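Local structure of O-methyltransferase (Coxiella burnetii, 3TR6) at residues A[27-32]-A[109-114]; A[84-89]-A[115-120]; A[159-164]-A[204-209]. The protein probably transfers a methyl group from S-adenosylmethionine to an oxygen atom of an acceptor molecule, and binds S-adenosyl-L-homocysteine and a nickel ion. All coordinates share one frame; numbering follows the deposited sequence.

Contact 1 joins two helices, 28-40 and 99-111, while contacts 2 and 3 reach strands of a Rossmann-like methyltransferase sheet. Contacts 1 and 2 are neighbours, with centres 12 Å apart: they share the turn that leads from helix 99-111 into strand 118-122, and W109 of contact 1 packs on I118 and L120 of contact 2. Contact 3 sits across the chain's centre from contact 1, their centres about 31 Å apart, and 24 Å from the centre of contact 2. Strands 118-122 and 207-212 are the outermost of the sheet within this chain. Contacts 1 and 3 lie away from the cofactor and metal sites; in contact 2 the side chain of L86 is about 12 Å from that of S78, which binds S-adenosyl-L-homocysteine.

Contact 1 of 3, residues A[27-32]-A[109-114]; sequences PPLLAE and WEKAGL
A Schellman motif, in which G113 takes a positive phi of 88°, closes helix 99-111, and the first turn of helix 28-40 packs beside it through L29 and E32. The CD1 methyl of L29 does the apolar touching. It lies 3.8 Å from the carbonyl O of K111 and meets the methyl of A112, with L29 CD1 to A112 CB at 4.0 Å; the CG of K111 flanks the same methyl, so one leucine branch packs on K111 and A112, where the chain leaves the helix. Beside this patch, E32 and K111 reach across at about a right angle to each other. Both chains start with CG anti to the backbone N (chi1 167° for E32 and -172° for K111) and run on extended, which carries their charged ends together. K111 NZ donates to E32 OE2 at 3.0 Å, on the syn lone pair of that oxygen, and the salt bridge borders the apolar patch on the protein surface. Y108, earlier on helix 99-111, also packs against L29 and E32. On the inner side, L30 leans on Y77, I80 and A81 of helix 77-83, while W109 packs on I80 and on I118 and L120 of strand 118-122.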
ATOM      1  N   PRO A  27      -5.181   6.651 -16.620  1.00 38.77           N
ATOM      2  CA  PRO A  27      -5.007   7.722 -17.606  1.00 41.31           C
ATOM      3  C   PRO A  27      -5.234   7.178 -19.010  1.00 42.14           C
ATOM      4  O   PRO A  27      -4.715   6.110 -19.336  1.00 40.98           O
ATOM      5  CB  PRO A  27      -3.542   8.132 -17.428  1.00 38.45           C
ATOM      6  CG  PRO A  27      -3.176   7.661 -16.046  1.00 46.31           C
ATOM      7  CD  PRO A  27      -3.954   6.400 -15.846  1.00 42.30           C
ATOM      8  N   PRO A  28      -6.008   7.900 -19.830  1.00 43.08           N
ATOM      9  CA  PRO A  28      -6.376   7.441 -21.174  1.00 46.75           C
ATOM     10  C   PRO A  28      -5.181   6.948 -21.983  1.00 39.35           C
ATOM     11  O   PRO A  28      -5.308   5.963 -22.711  1.00 42.18           O
ATOM     12  CB  PRO A  28      -6.999   8.687 -21.822  1.00 42.06           C
ATOM     13  CG  PRO A  28      -6.707   9.828 -20.884  1.00 53.32           C
ATOM     14  CD  PRO A  28      -6.575   9.222 -19.529  1.00 44.36           C
ATOM     15  N   LEU A  29      -4.038   7.608 -21.850  1.00 33.73           N
ATOM     16  CA  LEU A  29      -2.851   7.199 -22.589  1.00 39.72           C
ATOM     17  C   LEU A  29      -2.401   5.790 -22.205  1.00 38.54           C
ATOM     18  O   LEU A  29      -2.029   4.998 -23.067  1.00 39.89           O
ATOM     19  CB  LEU A  29      -1.709   8.199 -22.399  1.00 37.67           C
ATOM     20  CG  LEU A  29      -0.440   7.934 -23.216  1.00 38.26           C
ATOM     21  CD1 LEU A  29       0.191   9.240 -23.672  1.00 50.48           C
ATOM     22  CD2 LEU A  29       0.562   7.093 -22.435  1.00 39.17           C
ATOM     23  N   LEU A  30      -2.431   5.482 -20.912  1.00 39.27           N
ATOM     24  CA  LEU A  30      -2.071   4.146 -20.444  1.00 34.55           C
ATOM     25  C   LEU A  30      -3.098   3.105 -20.880  1.00 38.59           C
ATOM     26  O   LEU A  30      -2.745   1.979 -21.234  1.00 36.58           O
ATOM     27  CB  LEU A  30      -1.895   4.126 -18.926  1.00 34.99           C
ATOM     28  CG  LEU A  30      -0.537   4.614 -18.412  1.00 38.85           C
ATOM     29  CD1 LEU A  30      -0.516   4.674 -16.888  1.00 30.54           C
ATOM     30  CD2 LEU A  30       0.591   3.734 -18.940  1.00 29.18           C
ATOM     31  N   ALA A  31      -4.371   3.489 -20.853  1.00 36.72           N
ATOM     32  CA  ALA A  31      -5.441   2.627 -21.338  1.00 37.87           C
ATOM     33  C   ALA A  31      -5.182   2.249 -22.793  1.00 38.64           C
ATOM     34  O   ALA A  31      -5.302   1.086 -23.178  1.00 38.27           O
ATOM     35  CB  ALA A  31      -6.788   3.321 -21.198  1.00 32.46           C
ATOM     36  N   GLU A  32      -4.818   3.246 -23.592  1.00 39.31           N
ATOM     37  CA  GLU A  32      -4.510   3.047 -25.002  1.00 39.65           C
ATOM     38  C   GLU A  32      -3.286   2.158 -25.183  1.00 40.13           C
ATOM     39  O   GLU A  32      -3.240   1.322 -26.088  1.00 42.20           O
ATOM     40  CB  GLU A  32      -4.280   4.400 -25.677  1.00 42.06           C
ATOM     41  CG  GLU A  32      -3.661   4.320 -27.056  1.00 51.91           C
ATOM     42  CD  GLU A  32      -3.306   5.688 -27.606  1.00 74.13           C
ATOM     43  OE1 GLU A  32      -3.759   6.699 -27.025  1.00 72.89           O
ATOM     44  OE2 GLU A  32      -2.569   5.752 -28.616  1.00 75.15           O
ATOM     45  N   TRP A 109       6.025   6.895 -23.996  1.00 36.56           N
ATOM     46  CA  TRP A 109       6.502   7.808 -22.962  1.00 43.10           C
ATOM     47  C   TRP A 109       7.027   9.125 -23.533  1.00 45.61           C
ATOM     48  O   TRP A 109       7.175  10.107 -22.807  1.00 49.46           O
ATOM     49  CB  TRP A 109       7.486   7.146 -21.979  1.00 42.04           C
ATOM     50  CG  TRP A 109       8.900   6.965 -22.444  1.00 41.97           C
ATOM     51  CD1 TRP A 109       9.727   7.920 -22.961  1.00 42.47           C
ATOM     52  CD2 TRP A 109       9.675   5.760 -22.376  1.00 37.68           C
ATOM     53  NE1 TRP A 109      10.955   7.377 -23.245  1.00 44.54           N
ATOM     54  CE2 TRP A 109      10.950   6.052 -22.892  1.00 37.95           C
ATOM     55  CE3 TRP A 109       9.407   4.457 -21.939  1.00 32.21           C
ATOM     56  CZ2 TRP A 109      11.959   5.091 -22.986  1.00 38.55           C
ATOM     57  CZ3 TRP A 109      10.407   3.504 -22.029  1.00 32.83           C
ATOM     58  CH2 TRP A 109      11.668   3.826 -22.551  1.00 41.53           C
ATOM     59  N   GLU A 110       7.290   9.146 -24.836  1.00 44.70           N
ATOM     60  CA  GLU A 110       7.521  10.402 -25.535  1.00 50.69           C
ATOM     61  C   GLU A 110       6.181  11.109 -25.672  1.00 42.05           C
ATOM     62  O   GLU A 110       6.045  12.286 -25.347  1.00 43.31           O
ATOM     63  CB  GLU A 110       8.122  10.155 -26.919  1.00 56.89           C
ATOM     64  CG  GLU A 110       9.539   9.593 -26.902  1.00 65.27           C
ATOM     65  CD  GLU A 110      10.033   9.202 -28.287  1.00 70.29           C
ATOM     66  OE1 GLU A 110       9.334   9.510 -29.277  1.00 73.88           O
ATOM     67  OE2 GLU A 110      11.114   8.582 -28.387  1.00 65.38           O
ATOM     68  N   LYS A 111       5.191  10.364 -26.150  1.00 44.81           N
ATOM     69  CA  LYS A 111       3.837  10.868 -26.333  1.00 43.38           C
ATOM     70  C   LYS A 111       3.248  11.367 -25.015  1.00 47.87           C
ATOM     71  O   LYS A 111       2.302  12.158 -25.006  1.00 47.81           O
ATOM     72  CB  LYS A 111       2.952   9.767 -26.921  1.00 49.54           C
ATOM     73  CG  LYS A 111       1.559  10.216 -27.340  1.00 57.95           C
ATOM     74  CD  LYS A 111       0.794   9.070 -27.992  1.00 71.24           C
ATOM     75  CE  LYS A 111      -0.557   9.529 -28.520  1.00 76.78           C
ATOM     76  NZ  LYS A 111      -1.298   8.422 -29.190  1.00 76.52           N
ATOM     77  N   ALA A 112       3.814  10.898 -23.908  1.00 45.68           N
ATOM     78  CA  ALA A 112       3.340  11.283 -22.581  1.00 45.56           C
ATOM     79  C   ALA A 112       4.089  12.497 -22.040  1.00 44.80           C
ATOM     80  O   ALA A 112       3.669  13.103 -21.053  1.00 43.62           O
ATOM     81  CB  ALA A 112       3.458  10.110 -21.614  1.00 40.21           C
ATOM     82  N   GLY A 113       5.198  12.843 -22.690  1.00 47.11           N
ATOM     83  CA  GLY A 113       6.010  13.980 -22.289  1.00 35.11           C
ATOM     84  C   GLY A 113       7.058  13.634 -21.248  1.00 40.14           C
ATOM     85  O   GLY A 113       7.440  14.480 -20.441  1.00 42.48           O
ATOM     86  N   LEU A 114       7.536  12.392 -21.270  1.00 37.94           N
ATOM     87  CA  LEU A 114       8.455  11.908 -20.241  1.00 41.27           C
ATOM     88  C   LEU A 114       9.829  11.546 -20.794  1.00 45.53           C
ATOM     89  O   LEU A 114      10.597  10.839 -20.142  1.00 45.95           O
ATOM     90  CB  LEU A 114       7.861  10.691 -19.518  1.00 39.54           C
ATOM     91  CG  LEU A 114       6.511  10.870 -18.815  1.00 42.14           C
ATOM     92  CD1 LEU A 114       5.985   9.532 -18.323  1.00 37.01           C
ATOM     93  CD2 LEU A 114       6.620  11.866 -17.670  1.00 34.53           C
TER

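Contact 2 of 3, residues A[84-89]-A[115-120]; sequences LALPKD and SDKIGL
K117 spans from just before strand 118-122 to the loop 84-89, where its side chain passes from an apolar partner to main-chain carbonyls. At its root, CB lies 4.1 Å from the CD1 methyl of L86. The chain leaves with CG anti to the carbonyl carbon (chi1 -72°) and then stays fully extended, which keeps it alongside the leucine: the two side chains run antiparallel past one another, and K117 CD is still 4.2 Å from L86 CD1. Farther out, the lysine passes from this apolar neighbour to the backbone of the loop. Its CE lies 3.6 Å from the carbonyl O of K88, with the carbonyl O of P87 almost as near. At the tip the ammonium meets two successive carbonyls, but both direct bonds are weak: K117 NZ is 3.4 Å from P87 O and 3.5 Å from L86 O. A water strengthens the link by accepting from K117 NZ at 2.6 Å and donating to L86 O at 3.1 Å. The ammonium is thus held loosely by main-chain oxygens, in part through the water, in a loop that has no regular helix or strand of its own. L86 also packs on L92 of the adjoining strand, and the backbone of K117 is hydrogen-bonded to L92 as well. The arrangement belongs to a Rossmann-like alpha/beta sheet, where the loop between helix 77-83 and strand 91-96 lies beside the entry to the neighbouring parallel strand 118-122, outermost within this chain.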
ATOM      1  N   LEU A  84       4.816   9.284 -14.603  1.00 31.46           N
ATOM      2  CA  LEU A  84       3.837  10.362 -14.509  1.00 32.70           C
ATOM      3  C   LEU A  84       3.698  10.917 -13.091  1.00 33.10           C
ATOM      4  O   LEU A  84       3.230  12.040 -12.898  1.00 37.39           O
ATOM      5  CB  LEU A  84       2.474   9.890 -15.017  1.00 31.41           C
ATOM      6  CG  LEU A  84       2.374   9.593 -16.513  1.00 40.11           C
ATOM      7  CD1 LEU A  84       1.140   8.760 -16.814  1.00 31.69           C
ATOM      8  CD2 LEU A  84       2.376  10.886 -17.323  1.00 34.51           C
ATOM      9  N   ALA A  85       4.099  10.125 -12.103  1.00 32.72           N
ATOM     10  CA  ALA A  85       3.966  10.531 -10.707  1.00 32.62           C
ATOM     11  C   ALA A  85       5.231  11.210 -10.190  1.00 34.08           C
ATOM     12  O   ALA A  85       5.220  11.835  -9.128  1.00 35.08           O
ATOM     13  CB  ALA A  85       3.608   9.332  -9.838  1.00 32.75           C
ATOM     14  N   LEU A  86       6.314  11.087 -10.952  1.00 33.12           N
ATOM     15  CA  LEU A  86       7.594  11.689 -10.598  1.00 30.91           C
ATOM     16  C   LEU A  86       7.482  13.185 -10.353  1.00 34.45           C
ATOM     17  O   LEU A  86       6.796  13.890 -11.092  1.00 40.89           O
ATOM     18  CB  LEU A  86       8.617  11.447 -11.706  1.00 33.89           C
ATOM     19  CG  LEU A  86       9.309  10.088 -11.782  1.00 32.45           C
ATOM     20  CD1 LEU A  86      10.140  10.002 -13.054  1.00 30.15           C
ATOM     21  CD2 LEU A  86      10.174   9.848 -10.551  1.00 28.61           C
ATOM     22  N   PRO A  87       8.160  13.675  -9.305  1.00 43.23           N
ATOM     23  CA  PRO A  87       8.268  15.122  -9.095  1.00 45.23           C
ATOM     24  C   PRO A  87       9.108  15.754 -10.204  1.00 43.85           C
ATOM     25  O   PRO A  87       9.769  15.023 -10.945  1.00 42.19           O
ATOM     26  CB  PRO A  87       8.968  15.232  -7.737  1.00 43.20           C
ATOM     27  CG  PRO A  87       9.642  13.920  -7.535  1.00 40.52           C
ATOM     28  CD  PRO A  87       8.785  12.905  -8.218  1.00 37.15           C
ATOM     29  N   LYS A  88       9.078  17.079 -10.317  1.00 48.81           N
ATOM     30  CA  LYS A  88       9.695  17.775 -11.450  1.00 50.76           C
ATOM     31  C   LYS A  88      11.143  17.360 -11.711  1.00 50.50           C
ATOM     32  O   LYS A  88      11.581  17.304 -12.860  1.00 45.87           O
ATOM     33  CB  LYS A  88       9.616  19.294 -11.268  1.00 57.09           C
ATOM     34  CG  LYS A  88      10.484  19.835 -10.139  1.00 68.68           C
ATOM     35  CD  LYS A  88      10.623  21.352 -10.216  1.00 74.85           C
ATOM     36  CE  LYS A  88      11.322  21.783 -11.501  1.00 77.21           C
ATOM     37  NZ  LYS A  88      11.546  23.257 -11.552  1.00 84.58           N
ATOM     38  N   ASP A  89      11.876  17.066 -10.643  1.00 49.17           N
ATOM     39  CA  ASP A  89      13.298  16.753 -10.748  1.00 43.11           C
ATOM     40  C   ASP A  89      13.579  15.259 -10.621  1.00 46.26           C
ATOM     41  O   ASP A  89      14.716  14.852 -10.384  1.00 46.78           O
ATOM     42  CB  ASP A  89      14.090  17.528  -9.690  1.00 50.40           C
ATOM     43  CG  ASP A  89      13.586  17.271  -8.272  1.00 60.33           C
ATOM     44  OD1 ASP A  89      12.351  17.293  -8.057  1.00 51.57           O
ATOM     45  OD2 ASP A  89      14.423  17.041  -7.370  1.00 48.05           O
ATOM     46  N   SER A 115      10.142  12.028 -21.992  1.00 45.00           N
ATOM     47  CA  SER A 115      11.410  11.686 -22.628  1.00 49.48           C
ATOM     48  C   SER A 115      12.604  12.173 -21.813  1.00 52.36           C
ATOM     49  O   SER A 115      13.696  11.604 -21.888  1.00 47.78           O
ATOM     50  CB  SER A 115      11.477  12.251 -24.049  1.00 49.63           C
ATOM     51  OG  SER A 115      10.545  11.603 -24.900  1.00 55.61           O
ATOM     52  N   ASP A 116      12.390  13.224 -21.029  1.00 46.53           N
ATOM     53  CA  ASP A 116      13.460  13.799 -20.224  1.00 54.13           C
ATOM     54  C   ASP A 116      13.592  13.114 -18.866  1.00 54.29           C
ATOM     55  O   ASP A 116      14.643  13.183 -18.230  1.00 47.63           O
ATOM     56  CB  ASP A 116      13.246  15.304 -20.048  1.00 58.95           C
ATOM     57  CG  ASP A 116      13.478  16.078 -21.333  1.00 62.75           C
ATOM     58  OD1 ASP A 116      14.378  15.688 -22.108  1.00 54.18           O
ATOM     59  OD2 ASP A 116      12.757  17.072 -21.568  1.00 65.50           O
ATOM     60  N   LYS A 117      12.527  12.445 -18.433  1.00 53.09           N
ATOM     61  CA  LYS A 117      12.520  11.786 -17.133  1.00 37.83           C
ATOM     62  C   LYS A 117      12.832  10.298 -17.207  1.00 39.42           C
ATOM     63  O   LYS A 117      13.435   9.743 -16.288  1.00 40.34           O
ATOM     64  CB  LYS A 117      11.186  12.009 -16.419  1.00 39.18           C
ATOM     65  CG  LYS A 117      11.003  13.424 -15.908  1.00 38.72           C
ATOM     66  CD  LYS A 117       9.679  13.585 -15.189  1.00 43.44           C
ATOM     67  CE  LYS A 117       9.520  14.994 -14.655  1.00 46.41           C
ATOM     68  NZ  LYS A 117       8.212  15.176 -13.974  1.00 53.73           N
ATOM     69  N   ILE A 118      12.428   9.649 -18.296  1.00 41.02           N
ATOM     70  CA  ILE A 118      12.652   8.214 -18.439  1.00 41.85           C
ATOM     71  C   ILE A 118      13.804   7.916 -19.389  1.00 37.15           C
ATOM     72  O   ILE A 118      13.896   8.501 -20.465  1.00 38.17           O
ATOM     73  CB  ILE A 118      11.386   7.471 -18.927  1.00 41.53           C
ATOM     74  CG1 ILE A 118      10.208   7.747 -17.993  1.00 34.68           C
ATOM     75  CG2 ILE A 118      11.659   5.975 -19.033  1.00 32.52           C
ATOM     76  CD1 ILE A 118       8.936   7.058 -18.403  1.00 29.94           C
ATOM     77  N   GLY A 119      14.682   7.009 -18.975  1.00 37.18           N
ATOM     78  CA  GLY A 119      15.785   6.569 -19.806  1.00 30.87           C
ATOM     79  C   GLY A 119      15.863   5.057 -19.884  1.00 43.98           C
ATOM     80  O   GLY A 119      15.927   4.372 -18.862  1.00 39.13           O
ATOM     81  N   LEU A 120      15.859   4.535 -21.107  1.00 46.28           N
ATOM     82  CA  LEU A 120      15.902   3.097 -21.334  1.00 35.95           C
ATOM     83  C   LEU A 120      17.320   2.538 -21.273  1.00 44.22           C
ATOM     84  O   LEU A 120      18.210   2.989 -21.993  1.00 50.37           O
ATOM     85  CB  LEU A 120      15.278   2.755 -22.688  1.00 41.58           C
ATOM     86  CG  LEU A 120      15.511   1.334 -23.203  1.00 46.77           C
ATOM     87  CD1 LEU A 120      14.947   0.296 -22.240  1.00 40.50           C
ATOM     88  CD2 LEU A 120      14.913   1.159 -24.588  1.00 47.07           C
TER
HETATM   89  O   HOH W   1       6.286  13.437 -14.099  1.00 36.72           O

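Contact 3 of 3, residues A[159-164]-A[204-209]; sequences ESLKLL and DERVDM
A leucine methyl sits squarely over the guanidinium of R206: L161 CD1 caps one face of it, 3.4 Å from R206 CZ. The flat group is held from its own side of the contact by D204, which it grips side-on with two nitrogens after a bend in the arginine chain (chi3 -70°) brings it back against the carboxylate. R206 NE donates to D204 OD1 at 2.9 Å, nearly in the guanidinium plane, and the salt bridge is closed by R206 NH2, which meets D204 OD2 at 3.1 Å from above the carboxylate plane. D204 OD1 accepts a second bond, from the backbone N of R206 at 2.9 Å, and the two donors approach it from opposite faces of the carboxylate. That backbone bond makes an Asx turn, which joins the end of helix 189-203 to strand 207-212, antiparallel to 218-223 and outermost within this chain. The other branch of L161 packs on the valine that begins this strand, L161 CD2 to V207 CG1 at 3.9 Å. L161 also touches I170 of strand 168-173. Further partners fix the charged groups: E158 forms a salt bridge with R206 NH1, and the hydroxyl of Y157 is hydrogen-bonded to D204 OD2. R25 of the second subunit donates to the carbonyl oxygens of D204 and V207.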
ATOM      1  N   GLU A 159      20.608  -6.885  -5.225  1.00 35.11           N
ATOM      2  CA  GLU A 159      21.232  -5.724  -5.841  1.00 35.54           C
ATOM      3  C   GLU A 159      20.452  -4.451  -5.530  1.00 39.55           C
ATOM      4  O   GLU A 159      21.038  -3.385  -5.334  1.00 42.91           O
ATOM      5  CB  GLU A 159      21.339  -5.920  -7.354  1.00 36.42           C
ATOM      6  CG  GLU A 159      22.264  -7.051  -7.766  1.00 43.93           C
ATOM      7  CD  GLU A 159      23.727  -6.719  -7.542  1.00 47.44           C
ATOM      8  OE1 GLU A 159      24.351  -6.144  -8.460  1.00 54.58           O
ATOM      9  OE2 GLU A 159      24.253  -7.033  -6.452  1.00 45.00           O
ATOM     10  N   SER A 160      19.130  -4.569  -5.481  1.00 34.75           N
ATOM     11  CA  SER A 160      18.272  -3.421  -5.217  1.00 36.58           C
ATOM     12  C   SER A 160      18.447  -2.893  -3.796  1.00 35.17           C
ATOM     13  O   SER A 160      18.268  -1.704  -3.546  1.00 35.94           O
ATOM     14  CB  SER A 160      16.805  -3.765  -5.485  1.00 35.15           C
ATOM     15  OG  SER A 160      16.566  -3.914  -6.873  1.00 32.56           O
ATOM     16  N   LEU A 161      18.792  -3.777  -2.866  1.00 34.32           N
ATOM     17  CA  LEU A 161      19.079  -3.351  -1.502  1.00 36.31           C
ATOM     18  C   LEU A 161      20.307  -2.451  -1.462  1.00 32.29           C
ATOM     19  O   LEU A 161      20.306  -1.411  -0.809  1.00 35.47           O
ATOM     20  CB  LEU A 161      19.280  -4.552  -0.581  1.00 34.45           C
ATOM     21  CG  LEU A 161      18.044  -5.043   0.168  1.00 31.25           C
ATOM     22  CD1 LEU A 161      18.409  -6.195   1.090  1.00 29.83           C
ATOM     23  CD2 LEU A 161      17.428  -3.903   0.955  1.00 27.13           C
ATOM     24  N   LYS A 162      21.355  -2.857  -2.169  1.00 36.76           N
ATOM     25  CA  LYS A 162      22.593  -2.090  -2.206  1.00 35.74           C
ATOM     26  C   LYS A 162      22.350  -0.700  -2.785  1.00 38.20           C
ATOM     27  O   LYS A 162      22.932   0.283  -2.327  1.00 41.78           O
ATOM     28  CB  LYS A 162      23.652  -2.822  -3.040  1.00 38.59           C
ATOM     29  CG  LYS A 162      24.070  -4.187  -2.507  1.00 35.59           C
ATOM     30  CD  LYS A 162      25.056  -4.854  -3.462  1.00 38.27           C
ATOM     31  CE  LYS A 162      25.651  -6.127  -2.878  1.00 46.67           C
ATOM     32  NZ  LYS A 162      24.656  -7.231  -2.756  1.00 54.88           N
ATOM     33  N   LEU A 163      21.483  -0.626  -3.791  1.00 34.63           N
ATOM     34  CA  LEU A 163      21.238   0.614  -4.523  1.00 35.09           C
ATOM     35  C   LEU A 163      20.245   1.548  -3.832  1.00 35.41           C
ATOM     36  O   LEU A 163      20.133   2.724  -4.189  1.00 33.16           O
ATOM     37  CB  LEU A 163      20.754   0.301  -5.940  1.00 32.09           C
ATOM     38  CG  LEU A 163      21.802  -0.221  -6.920  1.00 35.66           C
ATOM     39  CD1 LEU A 163      21.158  -1.053  -8.017  1.00 36.85           C
ATOM     40  CD2 LEU A 163      22.610   0.927  -7.514  1.00 36.02           C
ATOM     41  N   LEU A 164      19.517   1.024  -2.852  1.00 32.33           N
ATOM     42  CA  LEU A 164      18.496   1.811  -2.173  1.00 34.45           C
ATOM     43  C   LEU A 164      19.078   2.672  -1.069  1.00 36.28           C
ATOM     44  O   LEU A 164      19.957   2.234  -0.323  1.00 32.85           O
ATOM     45  CB  LEU A 164      17.404   0.910  -1.586  1.00 32.91           C
ATOM     46  CG  LEU A 164      16.321   0.384  -2.531  1.00 34.66           C
ATOM     47  CD1 LEU A 164      15.295  -0.398  -1.737  1.00 29.81           C
ATOM     48  CD2 LEU A 164      15.660   1.521  -3.298  1.00 30.87           C
ATOM     49  N   ASP A 204      13.877 -11.674   6.354  1.00 41.97           N
ATOM     50  CA  ASP A 204      14.929 -10.674   6.184  1.00 38.83           C
ATOM     51  C   ASP A 204      14.775  -9.506   7.161  1.00 39.89           C
ATOM     52  O   ASP A 204      13.792  -8.769   7.118  1.00 43.54           O
ATOM     53  CB  ASP A 204      14.951 -10.174   4.738  1.00 36.67           C
ATOM     54  CG  ASP A 204      16.133  -9.275   4.448  1.00 38.04           C
ATOM     55  OD1 ASP A 204      16.966  -9.080   5.355  1.00 43.40           O
ATOM     56  OD2 ASP A 204      16.237  -8.772   3.310  1.00 33.39           O
ATOM     57  N   GLU A 205      15.760  -9.344   8.040  1.00 41.19           N
ATOM     58  CA  GLU A 205      15.713  -8.304   9.064  1.00 41.77           C
ATOM     59  C   GLU A 205      16.329  -6.988   8.606  1.00 42.24           C
ATOM     60  O   GLU A 205      16.467  -6.054   9.393  1.00 37.38           O
ATOM     61  CB  GLU A 205      16.385  -8.788  10.349  1.00 43.82           C
ATOM     62  CG  GLU A 205      15.464  -9.600  11.248  1.00 62.52           C
ATOM     63  CD  GLU A 205      16.212 -10.313  12.355  1.00 88.15           C
ATOM     64  OE1 GLU A 205      17.462 -10.307  12.326  1.00 90.57           O
ATOM     65  OE2 GLU A 205      15.554 -10.883  13.253  1.00 88.25           O
ATOM     66  N   ARG A 206      16.693  -6.917   7.330  1.00 36.07           N
ATOM     67  CA  ARG A 206      17.238  -5.697   6.753  1.00 31.30           C
ATOM     68  C   ARG A 206      16.120  -4.783   6.265  1.00 41.20           C
ATOM     69  O   ARG A 206      16.358  -3.629   5.899  1.00 38.64           O
ATOM     70  CB  ARG A 206      18.157  -6.042   5.588  1.00 34.11           C
ATOM     71  CG  ARG A 206      19.311  -6.944   5.963  1.00 30.43           C
ATOM     72  CD  ARG A 206      20.084  -7.376   4.741  1.00 23.28           C
ATOM     73  NE  ARG A 206      19.315  -8.298   3.914  1.00 33.59           N
ATOM     74  CZ  ARG A 206      19.766  -8.852   2.797  1.00 34.95           C
ATOM     75  NH1 ARG A 206      20.991  -8.576   2.371  1.00 33.95           N
ATOM     76  NH2 ARG A 206      18.995  -9.679   2.106  1.00 34.58           N
ATOM     77  N   VAL A 207      14.898  -5.309   6.267  1.00 40.66           N
ATOM     78  CA  VAL A 207      13.753  -4.590   5.724  1.00 36.56           C
ATOM     79  C   VAL A 207      12.518  -4.700   6.608  1.00 36.61           C
ATOM     80  O   VAL A 207      12.413  -5.598   7.440  1.00 38.37           O
ATOM     81  CB  VAL A 207      13.371  -5.122   4.326  1.00 30.16           C
ATOM     82  CG1 VAL A 207      14.512  -4.940   3.351  1.00 30.78           C
ATOM     83  CG2 VAL A 207      12.970  -6.591   4.414  1.00 33.41           C
ATOM     84  N   ASP A 208      11.594  -3.764   6.422  1.00 33.60           N
ATOM     85  CA  ASP A 208      10.224  -3.917   6.890  1.00 35.09           C
ATOM     86  C   ASP A 208       9.391  -4.183   5.646  1.00 30.69           C
ATOM     87  O   ASP A 208       9.598  -3.549   4.612  1.00 28.66           O
ATOM     88  CB  ASP A 208       9.732  -2.651   7.595  1.00 34.35           C
ATOM     89  CG  ASP A 208      10.388  -2.443   8.949  1.00 41.67           C
ATOM     90  OD1 ASP A 208      10.537  -3.433   9.697  1.00 42.64           O
ATOM     91  OD2 ASP A 208      10.764  -1.293   9.260  1.00 45.53           O
HETATM   92  N   MSE A 209       8.461  -5.124   5.728  1.00 33.54           N
HETATM   93  CA  MSE A 209       7.751  -5.537   4.523  1.00 28.58           C
HETATM   94  C   MSE A 209       6.253  -5.752   4.689  1.00 32.71           C
HETATM   95  O   MSE A 209       5.708  -5.693   5.793  1.00 35.71           O
HETATM   96  CB  MSE A 209       8.413  -6.778   3.908  1.00 27.17           C
HETATM   97  CG  MSE A 209       8.509  -7.982   4.837  1.00 30.91           C
HETATM   98 SE   MSE A 209       6.874  -9.049   4.879  1.00 43.84          SE
HETATM   99  CE  MSE A 209       6.909  -9.768   3.065  1.00 25.87           C
TER